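Local atomic coordinates of salicylate 5-hydroxylase, large oxygenase component (Ralstonia sp., PDB entry 7C8Z), a protein that catalyses the 5-hydroxylation of salicylate to gentisate, as the iron-containing oxygenase component of a multicomponent enzyme system. Residues P305-I310 with R372-N377; S338-H343 with W356-F361; L246-F251 with S386-E391; G221-R226 with F379-F384. All coordinates share one frame; numbering follows the deposited sequence.

Contact 1. Residues P305-I310 with R372-N377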
loop_
_atom_site.group_PDB
_atom_site.type_symbol
_atom_site.label_atom_id
_atom_site.label_comp_id
_atom_site.label_asym_id
_atom_site.label_seq_id
_atom_site.Cartn_x
_atom_site.Cartn_y
_atom_site.Cartn_z
ATOM N N PRO A 305 10.360 33.179 -22.779
ATOM C CA PRO A 305 10.760 32.628 -24.088
ATOM C C PRO A 305 11.742 31.468 -24.007
ATOM O O PRO A 305 11.799 30.664 -24.946
ATOM C CB PRO A 305 11.380 33.835 -24.812
ATOM C CG PRO A 305 11.591 34.886 -23.761
ATOM C CD PRO A 305 10.581 34.632 -22.691
ATOM N N ARG A 306 12.505 31.342 -22.917
ATOM C CA ARG A 306 13.462 30.246 -22.816
ATOM C C ARG A 306 12.800 28.881 -22.928
ATOM O O ARG A 306 13.462 27.916 -23.331
ATOM C CB ARG A 306 14.226 30.324 -21.494
ATOM C CG ARG A 306 15.318 31.368 -21.458
ATOM C CD ARG A 306 15.890 31.476 -20.061
ATOM N NE ARG A 306 14.895 31.968 -19.115
ATOM C CZ ARG A 306 15.125 32.141 -17.820
ATOM N NH1 ARG A 306 16.319 31.857 -17.320
ATOM N NH2 ARG A 306 14.161 32.594 -17.028
ATOM N N LEU A 307 11.506 28.780 -22.618
ATOM C CA LEU A 307 10.825 27.494 -22.698
ATOM C C LEU A 307 10.653 27.001 -24.130
ATOM O O LEU A 307 10.160 25.884 -24.320
ATOM C CB LEU A 307 9.462 27.574 -22.003
ATOM C CG LEU A 307 8.911 26.284 -21.384
ATOM C CD1 LEU A 307 9.689 25.894 -20.132
ATOM C CD2 LEU A 307 7.428 26.438 -21.072
ATOM N N LEU A 308 11.031 27.782 -25.143
ATOM C CA LEU A 308 11.179 27.172 -26.456
ATOM C C LEU A 308 12.616 27.273 -26.959
ATOM O O LEU A 308 13.366 26.293 -26.883
ATOM C CB LEU A 308 10.219 27.828 -27.446
ATOM C CG LEU A 308 8.729 27.692 -27.118
ATOM C CD1 LEU A 308 7.894 28.630 -27.983
ATOM C CD2 LEU A 308 8.268 26.247 -27.280
ATOM N N ASP A 309 13.034 28.477 -27.355
ATOM C CA ASP A 309 14.383 28.752 -27.868
ATOM C C ASP A 309 14.945 27.575 -28.671
ATOM O O ASP A 309 16.047 27.083 -28.413
ATOM C CB ASP A 309 15.336 29.152 -26.744
ATOM C CG ASP A 309 16.646 29.725 -27.271
ATOM O OD1 ASP A 309 16.618 30.453 -28.287
ATOM O OD2 ASP A 309 17.709 29.436 -26.676
ATOM N N ILE A 310 14.161 27.099 -29.634
ATOM C CA ILE A 310 14.566 25.955 -30.445
ATOM C C ILE A 310 15.595 26.418 -31.467
ATOM O O ILE A 310 15.328 27.320 -32.267
ATOM C CB ILE A 310 13.362 25.308 -31.143
ATOM C CG1 ILE A 310 12.235 25.033 -30.148
ATOM C CG2 ILE A 310 13.791 24.027 -31.837
ATOM C CD1 ILE A 310 12.647 24.189 -28.972
ATOM N N ARG A 372 19.111 22.315 -23.421
ATOM C CA ARG A 372 18.524 20.986 -23.272
ATOM C C ARG A 372 17.789 20.872 -21.943
ATOM O O ARG A 372 16.674 20.331 -21.882
ATOM C CB ARG A 372 19.594 19.898 -23.388
ATOM C CG ARG A 372 20.503 20.009 -24.604
ATOM C CD ARG A 372 21.109 18.657 -24.961
ATOM N NE ARG A 372 22.171 18.784 -25.956
ATOM C CZ ARG A 372 21.968 18.813 -27.271
ATOM N NH1 ARG A 372 20.740 18.724 -27.761
ATOM N NH2 ARG A 372 22.998 18.933 -28.098
ATOM N N LEU A 373 18.386 21.400 -20.871
ATOM C CA LEU A 373 17.766 21.277 -19.554
ATOM C C LEU A 373 16.416 21.979 -19.510
ATOM O O LEU A 373 15.431 21.426 -19.011
ATOM C CB LEU A 373 18.698 21.834 -18.478
ATOM C CG LEU A 373 19.899 20.955 -18.125
ATOM C CD1 LEU A 373 20.756 21.655 -17.090
ATOM C CD2 LEU A 373 19.453 19.583 -17.633
ATOM N N ILE A 374 16.347 23.198 -20.043
ATOM C CA ILE A 374 15.103 23.957 -19.995
ATOM C C ILE A 374 14.061 23.320 -20.904
ATOM O O ILE A 374 12.871 23.277 -20.569
ATOM C CB ILE A 374 15.355 25.435 -20.350
ATOM C CG1 ILE A 374 16.245 26.087 -19.286
ATOM C CG2 ILE A 374 14.036 26.191 -20.470
ATOM C CD1 ILE A 374 16.216 27.613 -19.282
ATOM N N GLN A 375 14.482 22.790 -22.054
ATOM C CA GLN A 375 13.510 22.150 -22.928
ATOM C C GLN A 375 13.023 20.815 -22.375
ATOM O O GLN A 375 11.956 20.346 -22.784
ATOM C CB GLN A 375 14.104 21.960 -24.324
ATOM C CG GLN A 375 14.237 23.248 -25.111
ATOM C CD GLN A 375 14.803 23.021 -26.491
ATOM O OE1 GLN A 375 15.514 23.866 -27.034
ATOM N NE2 GLN A 375 14.487 21.871 -27.072
ATOM N N ALA A 376 13.756 20.213 -21.435
ATOM C CA ALA A 376 13.259 19.010 -20.769
ATOM C C ALA A 376 11.973 19.241 -19.972
ATOM O O ALA A 376 11.345 18.265 -19.547
ATOM C CB ALA A 376 14.335 18.434 -19.847
ATOM N N ASN A 377 11.565 20.493 -19.753
ATOM C CA ASN A 377 10.310 20.760 -19.058
ATOM C C ASN A 377 9.086 20.279 -19.832
ATOM O O ASN A 377 7.991 20.236 -19.256
ATOM C CB ASN A 377 10.182 22.256 -18.753
ATOM C CG ASN A 377 10.889 22.654 -17.460
ATOM O OD1 ASN A 377 11.180 21.807 -16.609
ATOM N ND2 ASN A 377 11.168 23.945 -17.309
#

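Contact 2. Residues S338-H343 with W356-F361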
loop_
_atom_site.group_PDB
_atom_site.type_symbol
_atom_site.label_atom_id
_atom_site.label_comp_id
_atom_site.label_asym_id
_atom_site.label_seq_id
_atom_site.Cartn_x
_atom_site.Cartn_y
_atom_site.Cartn_z
ATOM N N SER A 338 15.989 18.178 -26.993
ATOM C CA SER A 338 16.029 17.217 -25.904
ATOM C C SER A 338 16.239 15.812 -26.459
ATOM O O SER A 338 15.494 15.354 -27.339
ATOM C CB SER A 338 14.738 17.270 -25.088
ATOM O OG SER A 338 14.898 16.599 -23.849
ATOM N N VAL A 339 17.225 15.115 -25.906
ATOM C CA VAL A 339 17.582 13.779 -26.356
ATOM C C VAL A 339 17.735 12.885 -25.130
ATOM O O VAL A 339 18.446 13.226 -24.166
ATOM C CB VAL A 339 18.845 13.770 -27.243
ATOM C CG1 VAL A 339 20.032 14.388 -26.542
ATOM C CG2 VAL A 339 19.157 12.357 -27.713
ATOM N N SER A 340 17.032 11.756 -25.156
ATOM C CA SER A 340 16.941 10.901 -23.985
ATOM C C SER A 340 16.703 9.469 -24.430
ATOM O O SER A 340 16.277 9.206 -25.556
ATOM C CB SER A 340 15.820 11.352 -23.042
ATOM O OG SER A 340 14.551 10.992 -23.560
ATOM N N THR A 341 17.010 8.538 -23.538
ATOM C CA THR A 341 16.498 7.183 -23.670
ATOM C C THR A 341 15.443 6.965 -22.599
ATOM O O THR A 341 15.487 7.576 -21.531
ATOM C CB THR A 341 17.600 6.115 -23.574
ATOM O OG1 THR A 341 18.265 6.208 -22.313
ATOM C CG2 THR A 341 18.620 6.280 -24.694
ATOM N N ARG A 342 14.451 6.148 -22.929
ATOM C CA ARG A 342 13.320 5.855 -22.057
ATOM C C ARG A 342 13.225 4.342 -21.934
ATOM O O ARG A 342 12.889 3.652 -22.905
ATOM C CB ARG A 342 12.033 6.445 -22.611
ATOM C CG ARG A 342 12.166 7.887 -23.043
ATOM C CD ARG A 342 10.958 8.303 -23.842
ATOM N NE ARG A 342 11.034 9.696 -24.255
ATOM C CZ ARG A 342 10.043 10.338 -24.856
ATOM N NH1 ARG A 342 8.906 9.701 -25.112
ATOM N NH2 ARG A 342 10.186 11.614 -25.198
ATOM N N HIS A 343 13.537 3.837 -20.748
ATOM C CA HIS A 343 13.694 2.417 -20.488
ATOM C C HIS A 343 12.411 1.869 -19.876
ATOM O O HIS A 343 11.920 2.412 -18.876
ATOM C CB HIS A 343 14.886 2.207 -19.549
ATOM C CG HIS A 343 15.274 0.775 -19.347
ATOM N ND1 HIS A 343 16.260 0.398 -18.461
ATOM C CD2 HIS A 343 14.822 -0.368 -19.915
ATOM C CE1 HIS A 343 16.394 -0.917 -18.487
ATOM N NE2 HIS A 343 15.533 -1.404 -19.361
ATOM N N TRP A 356 13.671 7.686 -17.615
ATOM C CA TRP A 356 14.196 8.623 -18.594
ATOM C C TRP A 356 15.629 8.959 -18.206
ATOM O O TRP A 356 15.873 9.465 -17.106
ATOM C CB TRP A 356 13.364 9.905 -18.641
ATOM C CG TRP A 356 11.873 9.737 -18.792
ATOM C CD1 TRP A 356 11.030 9.036 -17.976
ATOM C CD2 TRP A 356 11.048 10.326 -19.805
ATOM N NE1 TRP A 356 9.736 9.139 -18.427
ATOM C CE2 TRP A 356 9.721 9.924 -19.551
ATOM C CE3 TRP A 356 11.306 11.146 -20.909
ATOM C CZ2 TRP A 356 8.656 10.312 -20.363
ATOM C CZ3 TRP A 356 10.246 11.533 -21.710
ATOM C CH2 TRP A 356 8.939 11.114 -21.433
ATOM N N THR A 357 16.570 8.662 -19.097
ATOM C CA THR A 357 17.954 9.115 -18.989
ATOM C C THR A 357 18.120 10.234 -20.009
ATOM O O THR A 357 18.176 9.982 -21.219
ATOM C CB THR A 357 18.935 7.977 -19.254
ATOM O OG1 THR A 357 18.518 6.805 -18.543
ATOM C CG2 THR A 357 20.336 8.367 -18.809
ATOM N N HIS A 358 18.150 11.474 -19.521
ATOM C CA HIS A 358 18.365 12.634 -20.375
ATOM C C HIS A 358 19.857 12.901 -20.480
ATOM O O HIS A 358 20.548 12.980 -19.450
ATOM C CB HIS A 358 17.657 13.866 -19.811
ATOM C CG HIS A 358 16.167 13.811 -19.913
ATOM N ND1 HIS A 358 15.454 14.598 -20.792
ATOM C CD2 HIS A 358 15.253 13.070 -19.243
ATOM C CE1 HIS A 358 14.164 14.342 -20.660
ATOM N NE2 HIS A 358 14.015 13.418 -19.726
ATOM N N PHE A 359 20.347 13.075 -21.713
ATOM C CA PHE A 359 21.780 13.267 -21.901
ATOM C C PHE A 359 22.043 14.324 -22.963
ATOM O O PHE A 359 21.173 14.666 -23.765
ATOM C CB PHE A 359 22.486 11.956 -22.285
ATOM C CG PHE A 359 21.975 11.332 -23.557
ATOM C CD1 PHE A 359 20.844 10.528 -23.548
ATOM C CD2 PHE A 359 22.636 11.532 -24.759
ATOM C CE1 PHE A 359 20.380 9.947 -24.711
ATOM C CE2 PHE A 359 22.176 10.954 -25.927
ATOM C CZ PHE A 359 21.049 10.158 -25.900
ATOM N N GLY A 360 23.265 14.849 -22.936
ATOM C CA GLY A 360 23.771 15.743 -23.957
ATOM C C GLY A 360 25.076 15.209 -24.508
ATOM O O GLY A 360 25.435 14.059 -24.233
ATOM N N PHE A 361 25.792 16.014 -25.285
ATOM C CA PHE A 361 27.048 15.599 -25.890
ATOM C C PHE A 361 28.206 16.364 -25.266
ATOM O O PHE A 361 28.032 17.450 -24.705
ATOM C CB PHE A 361 27.023 15.816 -27.406
ATOM C CG PHE A 361 25.800 15.259 -28.071
ATOM C CD1 PHE A 361 25.725 13.915 -28.399
ATOM C CD2 PHE A 361 24.717 16.075 -28.351
ATOM C CE1 PHE A 361 24.602 13.396 -28.998
ATOM C CE2 PHE A 361 23.589 15.562 -28.954
ATOM C CZ PHE A 361 23.530 14.220 -29.278
#

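Contact 3. Residues L246-F251 with S386-E391. With FE (Fe (III) ion), chain J.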
loop_
_atom_site.group_PDB
_atom_site.type_symbol
_atom_site.label_atom_id
_atom_site.label_comp_id
_atom_site.label_asym_id
_atom_site.label_seq_id
_atom_site.Cartn_x
_atom_site.Cartn_y
_atom_site.Cartn_z
ATOM N N LEU A 246 -3.336 15.461 -31.424
ATOM C CA LEU A 246 -4.680 15.448 -30.866
ATOM C C LEU A 246 -4.709 15.311 -29.354
ATOM O O LEU A 246 -5.642 15.814 -28.722
ATOM C CB LEU A 246 -5.508 14.308 -31.483
ATOM C CG LEU A 246 -5.619 14.284 -33.012
ATOM C CD1 LEU A 246 -6.316 13.013 -33.482
ATOM C CD2 LEU A 246 -6.340 15.518 -33.525
ATOM N N LEU A 247 -3.716 14.649 -28.758
ATOM C CA LEU A 247 -3.671 14.463 -27.314
ATOM C C LEU A 247 -2.910 15.599 -26.636
ATOM O O LEU A 247 -3.444 16.250 -25.733
ATOM C CB LEU A 247 -3.034 13.107 -26.981
ATOM C CG LEU A 247 -2.692 12.815 -25.517
ATOM C CD1 LEU A 247 -3.938 12.371 -24.785
ATOM C CD2 LEU A 247 -1.608 11.750 -25.416
ATOM N N HIS A 248 -1.672 15.849 -27.065
ATOM C CA HIS A 248 -0.837 16.914 -26.507
ATOM C C HIS A 248 -1.249 18.241 -27.132
ATOM O O HIS A 248 -0.796 18.591 -28.224
ATOM C CB HIS A 248 0.642 16.641 -26.760
ATOM C CG HIS A 248 1.079 15.263 -26.379
ATOM N ND1 HIS A 248 0.686 14.652 -25.208
ATOM C CD2 HIS A 248 1.878 14.376 -27.017
ATOM C CE1 HIS A 248 1.223 13.447 -25.142
ATOM N NE2 HIS A 248 1.952 13.256 -26.227
ATOM N N THR A 249 -2.088 19.005 -26.432
ATOM C CA THR A 249 -2.537 20.300 -26.931
ATOM C C THR A 249 -1.498 21.393 -26.718
ATOM O O THR A 249 -1.846 22.580 -26.716
ATOM C CB THR A 249 -3.863 20.700 -26.279
ATOM O OG1 THR A 249 -3.869 20.288 -24.907
ATOM C CG2 THR A 249 -5.041 20.059 -27.019
ATOM N N TRP A 250 -0.233 21.006 -26.568
ATOM C CA TRP A 250 0.881 21.930 -26.403
ATOM C C TRP A 250 1.714 21.865 -27.672
ATOM O O TRP A 250 2.941 21.754 -27.619
ATOM C CB TRP A 250 1.720 21.559 -25.173
ATOM C CG TRP A 250 2.285 22.729 -24.390
ATOM C CD1 TRP A 250 1.752 23.298 -23.267
ATOM C CD2 TRP A 250 3.501 23.447 -24.662
ATOM N NE1 TRP A 250 2.551 24.331 -22.832
ATOM C CE2 TRP A 250 3.630 24.442 -23.669
ATOM C CE3 TRP A 250 4.488 23.350 -25.650
ATOM C CZ2 TRP A 250 4.705 25.331 -23.637
ATOM C CZ3 TRP A 250 5.553 24.233 -25.616
ATOM C CH2 TRP A 250 5.654 25.211 -24.616
ATOM N N PHE A 251 1.040 21.914 -28.817
ATOM C CA PHE A 251 1.690 21.837 -30.118
ATOM C C PHE A 251 1.095 22.900 -31.042
ATOM O O PHE A 251 -0.105 23.190 -30.987
ATOM C CB PHE A 251 1.524 20.439 -30.733
ATOM C CG PHE A 251 2.447 19.395 -30.152
ATOM C CD1 PHE A 251 3.670 19.749 -29.604
ATOM C CD2 PHE A 251 2.088 18.054 -30.155
ATOM C CE1 PHE A 251 4.519 18.789 -29.064
ATOM C CE2 PHE A 251 2.932 17.088 -29.618
ATOM C CZ PHE A 251 4.151 17.457 -29.072
ATOM N N SER A 386 4.576 15.028 -21.799
ATOM C CA SER A 386 4.767 13.613 -21.503
ATOM C C SER A 386 3.821 13.064 -20.435
ATOM O O SER A 386 3.563 11.855 -20.422
ATOM C CB SER A 386 6.216 13.374 -21.087
ATOM O OG SER A 386 7.074 13.444 -22.211
ATOM N N ALA A 387 3.298 13.902 -19.537
ATOM C CA ALA A 387 2.413 13.391 -18.489
ATOM C C ALA A 387 1.142 12.774 -19.069
ATOM O O ALA A 387 0.657 11.742 -18.571
ATOM C CB ALA A 387 2.067 14.509 -17.504
ATOM N N ASP A 388 0.595 13.391 -20.124
ATOM C CA ASP A 388 -0.571 12.843 -20.813
ATOM C C ASP A 388 -0.361 11.385 -21.205
ATOM O O ASP A 388 -1.299 10.581 -21.159
ATOM C CB ASP A 388 -0.893 13.683 -22.051
ATOM C CG ASP A 388 -1.212 15.129 -21.714
ATOM O OD1 ASP A 388 -1.805 15.377 -20.643
ATOM O OD2 ASP A 388 -0.881 16.020 -22.527
ATOM N N ASP A 389 0.863 11.027 -21.599
ATOM C CA ASP A 389 1.121 9.677 -22.089
ATOM C C ASP A 389 0.896 8.646 -20.991
ATOM O O ASP A 389 0.156 7.671 -21.177
ATOM C CB ASP A 389 2.542 9.585 -22.640
ATOM C CG ASP A 389 2.739 10.440 -23.873
ATOM O OD1 ASP A 389 1.861 10.402 -24.766
ATOM O OD2 ASP A 389 3.763 11.155 -23.949
ATOM N N GLY A 390 1.543 8.837 -19.843
ATOM C CA GLY A 390 1.306 7.950 -18.719
ATOM C C GLY A 390 -0.152 7.923 -18.302
ATOM O O GLY A 390 -0.699 6.860 -17.978
ATOM N N GLU A 391 -0.811 9.088 -18.318
ATOM C CA GLU A 391 -2.218 9.116 -17.924
ATOM C C GLU A 391 -3.064 8.230 -18.836
ATOM O O GLU A 391 -3.814 7.364 -18.361
ATOM C CB GLU A 391 -2.741 10.553 -17.925
ATOM C CG GLU A 391 -1.987 11.521 -17.003
ATOM C CD GLU A 391 -2.296 11.348 -15.522
ATOM O OE1 GLU A 391 -2.486 10.201 -15.058
ATOM O OE2 GLU A 391 -2.351 12.377 -14.817
HETATM FE FE FE J . 2.496 11.178 -26.729
HETATM O O HOH W 1 4.030 12.578 -27.603
#

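Contact 4. Residues G221-R226 with F379-F384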
loop_
_atom_site.group_PDB
_atom_site.type_symbol
_atom_site.label_atom_id
_atom_site.label_comp_id
_atom_site.label_asym_id
_atom_site.label_seq_id
_atom_site.Cartn_x
_atom_site.Cartn_y
_atom_site.Cartn_z
ATOM N N GLY A 221 20.727 13.696 -16.472
ATOM C CA GLY A 221 20.066 13.206 -15.275
ATOM C C GLY A 221 19.002 12.165 -15.554
ATOM O O GLY A 221 18.802 11.720 -16.686
ATOM N N TYR A 222 18.332 11.766 -14.471
ATOM C CA TYR A 222 17.319 10.720 -14.502
ATOM C C TYR A 222 15.972 11.229 -14.016
ATOM O O TYR A 222 15.894 12.018 -13.068
ATOM C CB TYR A 222 17.719 9.523 -13.644
ATOM C CG TYR A 222 19.042 8.939 -14.026
ATOM C CD1 TYR A 222 19.144 8.030 -15.064
ATOM C CD2 TYR A 222 20.195 9.305 -13.356
ATOM C CE1 TYR A 222 20.362 7.496 -15.416
ATOM C CE2 TYR A 222 21.414 8.778 -13.702
ATOM C CZ TYR A 222 21.492 7.876 -14.730
ATOM O OH TYR A 222 22.709 7.354 -15.069
ATOM N N ARG A 223 14.917 10.741 -14.662
ATOM C CA ARG A 223 13.552 10.874 -14.185
ATOM C C ARG A 223 12.913 9.494 -14.187
ATOM O O ARG A 223 13.270 8.637 -14.994
ATOM C CB ARG A 223 12.754 11.842 -15.054
ATOM C CG ARG A 223 13.273 13.272 -14.999
ATOM C CD ARG A 223 12.918 14.033 -16.258
ATOM N NE ARG A 223 13.099 15.470 -16.109
ATOM C CZ ARG A 223 12.699 16.362 -17.012
ATOM N NH1 ARG A 223 12.096 15.956 -18.121
ATOM N NH2 ARG A 223 12.893 17.657 -16.806
ATOM N N ARG A 224 11.989 9.258 -13.263
ATOM C CA ARG A 224 11.437 7.919 -13.110
ATOM C C ARG A 224 9.945 7.999 -12.838
ATOM O O ARG A 224 9.490 8.850 -12.069
ATOM C CB ARG A 224 12.125 7.146 -11.971
ATOM C CG ARG A 224 13.651 7.200 -11.985
ATOM C CD ARG A 224 14.257 6.486 -10.784
ATOM N NE ARG A 224 14.918 5.259 -11.205
ATOM C CZ ARG A 224 16.214 5.172 -11.476
ATOM N NH1 ARG A 224 16.991 6.240 -11.358
ATOM N NH2 ARG A 224 16.732 4.019 -11.870
ATOM N N GLN A 225 9.190 7.094 -13.457
ATOM C CA GLN A 225 7.755 7.060 -13.213
ATOM C C GLN A 225 7.239 5.632 -13.270
ATOM O O GLN A 225 7.651 4.844 -14.121
ATOM C CB GLN A 225 7.007 7.930 -14.225
ATOM C CG GLN A 225 7.341 7.630 -15.669
ATOM C CD GLN A 225 6.565 8.512 -16.629
ATOM O OE1 GLN A 225 7.087 8.944 -17.659
ATOM N NE2 GLN A 225 5.309 8.790 -16.289
ATOM N N ARG A 226 6.320 5.313 -12.374
ATOM C CA ARG A 226 5.638 4.025 -12.370
ATOM C C ARG A 226 4.275 4.238 -13.014
ATOM O O ARG A 226 3.438 4.974 -12.477
ATOM C CB ARG A 226 5.506 3.488 -10.946
ATOM C CG ARG A 226 4.707 2.204 -10.818
ATOM C CD ARG A 226 5.173 1.416 -9.606
ATOM N NE ARG A 226 6.604 1.137 -9.684
ATOM C CZ ARG A 226 7.404 1.050 -8.629
ATOM N NH1 ARG A 226 6.915 1.226 -7.413
ATOM N NH2 ARG A 226 8.694 0.796 -8.793
ATOM N N PHE A 379 8.982 17.207 -21.255
ATOM C CA PHE A 379 9.000 15.755 -21.204
ATOM C C PHE A 379 9.190 15.290 -19.763
ATOM O O PHE A 379 9.281 16.091 -18.832
ATOM C CB PHE A 379 10.094 15.220 -22.132
ATOM C CG PHE A 379 10.180 15.965 -23.436
ATOM C CD1 PHE A 379 9.297 15.686 -24.467
ATOM C CD2 PHE A 379 11.119 16.969 -23.617
ATOM C CE1 PHE A 379 9.362 16.380 -25.659
ATOM C CE2 PHE A 379 11.186 17.670 -24.809
ATOM C CZ PHE A 379 10.309 17.373 -25.831
ATOM N N GLY A 380 9.241 13.976 -19.588
ATOM C CA GLY A 380 9.362 13.391 -18.276
ATOM C C GLY A 380 8.021 13.296 -17.579
ATOM O O GLY A 380 6.995 13.745 -18.101
ATOM N N PRO A 381 8.014 12.732 -16.367
ATOM C CA PRO A 381 6.743 12.506 -15.652
ATOM C C PRO A 381 5.966 13.772 -15.319
ATOM O O PRO A 381 4.809 13.666 -14.891
ATOM C CB PRO A 381 7.184 11.778 -14.376
ATOM C CG PRO A 381 8.515 11.187 -14.715
ATOM C CD PRO A 381 9.162 12.151 -15.654
ATOM N N ALA A 382 6.557 14.955 -15.480
ATOM C CA ALA A 382 5.863 16.205 -15.216
ATOM C C ALA A 382 5.783 17.107 -16.440
ATOM O O ALA A 382 5.278 18.233 -16.333
ATOM C CB ALA A 382 6.546 16.960 -14.069
ATOM N N GLY A 383 6.254 16.642 -17.596
ATOM C CA GLY A 383 6.370 17.503 -18.753
ATOM C C GLY A 383 5.033 17.966 -19.298
ATOM O O GLY A 383 3.993 17.336 -19.111
ATOM N N PHE A 384 5.083 19.103 -20.002
ATOM C CA PHE A 384 3.893 19.636 -20.659
ATOM C C PHE A 384 3.313 18.649 -21.665
ATOM O O PHE A 384 2.103 18.658 -21.915
ATOM C CB PHE A 384 4.224 20.958 -21.354
ATOM C CG PHE A 384 4.414 22.111 -20.407
ATOM C CD1 PHE A 384 3.344 22.616 -19.689
ATOM C CD2 PHE A 384 5.660 22.689 -20.237
ATOM C CE1 PHE A 384 3.515 23.675 -18.819
ATOM C CE2 PHE A 384 5.838 23.747 -19.364
ATOM C CZ PHE A 384 4.765 24.242 -18.657
#

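Contact 1. Residues P305-I310 with R372-N377
Ile374 reaches from the last turns of helix 366-375 into the loop at Arg306. Its two branches do different work. CG1 lies beside the backbone N (chi1 -65°), and chi2 carries CD1 out to the aliphatic part of Arg306, 4.0 Å from Arg306 CD. CG2 instead meets the backbone of that arginine and stands 3.4 Å from Arg306 O. The arginine chain bends at chi3 (-65°), and its guanidinium forms a salt bridge with Asp304 rather than joining the apolar contact. Leu307 starts out away from the helix. Its CG is anti to the backbone N, and its CD1 comes back to lie 3.7 Å from Asn377 ND2, with the two side chains at about a right angle. That ND2 is hydrogen-bonded to the backbone of a chain of another protein, so the same amide faces both the loop and the subunit interface. Gln375 is extended beyond CG and runs obliquely across Ile310 at the end of the segment. Its CD is 3.5 Å from Ile310 CD1, and its CG is 3.6 Å from Leu308 O. Asp309 turns to Arg371 in a salt bridge. This is plain packing, away from the iron and the cluster. It packs the short 3-10 turn at 305-307, in the loop between strands 274-278 and 321-326, against helix 366-375 of the catalytic domain of a ring-hydroxylating oxygenase.

Contact 2. Residues S338-H343 with W356-F361
Thr341 and Thr357 form an antiparallel hydrogen-bonded pair. Thr341 N donates to Thr357 O at 3.0 Å, and Thr357 N donates to Thr341 O at 2.9 Å. Their side chains lie side by side and point the same way. Phe359 N gives a nearly straight bond to Val339 O, 3.1 Å long. Ser340 with His358 and Arg342 with Trp356 are the non-hydrogen-bonded pairs. Here a CA-H...O contact joins Trp356 CA to Thr341 O at 3.4 Å. The strands belong to the beta hairpin 338-346/352-361, inside the antiparallel sheet of the catalytic domain, a helix-grip fold in this family. Two CH-pi contacts lie on the face that carries Ser340, Arg342, Trp356 and His358. Ser340 CB sits over the centre of the His358 imidazole, 4.0 Å from its centroid. Arg342 CD lies over the six-membered ring of Trp356, 4.1 Å from its centroid, while the guanidinium and indole planes are 38° apart. Arg342 is extended from CG to NE and passes across the indole, and its NH2 bonds to Gln333 OE1. Apolar contact marks the other face. Val339 CG2 packs against Phe359 CZ at 3.4 Å, the two side chains crossing at about a right angle. Thr341 CG2 approaches the same ring at CE1, and Thr341 OG1 bonds to Tyr70.

Contact 3. Residues L246-F251 with S386-E391
The facial triad of the mononuclear iron site, two histidines and one carboxylate, brings His248 and Asp389 together across this contact. His248 NE2 and Asp389 OD1 each bind the iron at 2.2 Å. A water is bound at the same distance, and His243 completes the triad. Asp389 binds through one oxygen, since its OD2 stays 3.1 Å from the iron. The carboxylate plane stands at 84° to the imidazole plane, and the two ligand bonds leave the iron at nearly a right angle. The CG of His248 lies beside its backbone N (chi1 -50°), which swings the ring off the loop after helix 244-247 toward helix 387-402.

Asp388 serves as a second-shell residue. The far nitrogen of the ligand ring, His248 ND1, makes a weak hydrogen bond of 3.4 Å to Asp388 OD2. It is fairly straight, 166° at the hydrogen, and the carboxylate is nearly coplanar with the ring. This probably helps fix the rotation of the imidazole. Leu247 packs beside both acids, with CD2 3.9 Å from Asp388 CB and 3.8 Å from Asp389 OD1.

In the second subunit, Gln134 donates to Leu246 O and Tyr132 packs on Leu247. Both partners belong to the [2Fe-2S] cluster pocket there. The cluster of one subunit thus comes close to the iron of the next, a layout typical of Rieske non-heme iron oxygenases and consistent with electron transfer between subunits.

Contact 4. Residues G221-R226 with F379-F384
Arg223 and Gln225 turn their side chains toward the loop at Phe379-Pro381 from strand 217-227. This strand lies at one edge, within the chain, of the antiparallel sheet of the helix-grip catalytic domain. Arg224 and Gln225 also pair in parallel with a strand of another protein's chain, so the sheet runs on across the subunit interface.

Arg223 comes first. Its CB is 3.7 Å from Pro381 CD. The chain is extended from CG to NE and passes over Gly380, with CD 4.1 Å from Gly380 CA. NH1 comes to 2.9 Å from Phe379 O, but the angle is too poor for a hydrogen bond. NH1 instead donates to Ala376 O, and NH2 donates to the backbone of a chain of another protein.

Arg224 points away and takes part through its backbone, with its O 3.7 Å from Pro381 CG. Outside this contact, its guanidinium forms salt bridges to acidic side chains of chains of other proteins.

Gln225 follows. Its CG sits between the backbone N and the carbonyl carbon (chi1 52°), and the rest of the chain extends obliquely past the proline. CB is 3.6 Å from Pro381 CG, and Gln225 CD is 3.8 Å from the same atom. OE1 accepts a hydrogen bond from Trp356 NE1. Pro381 is therefore pressed against three successive strand residues. It occupies the second position of a type I turn, closed by Gly383 N donating to Gly380 O at 3.0 Å.

Overall arrangement
All four contacts lie in the catalytic domain. Contacts 2 and 4 meet in one antiparallel sheet, where strands 352-361 and 217-227 are neighbours; their centres are about 11 Å apart. Along the chain contact 2 is nested inside contact 1, and contact 1 inside both contacts 3 and 4, whose segments alternate. Helix 366-375 of contact 1, the loop of contact 4 and helix 387-402 of contact 3 follow in sequence. Contacts 3 and 4 have centres about 13 Å apart and touch through Ser386 and Trp250. The centres of contacts 2 and 3 are about 19 Å apart, yet Trp356 packs on Ser386. The loop between the two helices thus links the sheet to the iron site.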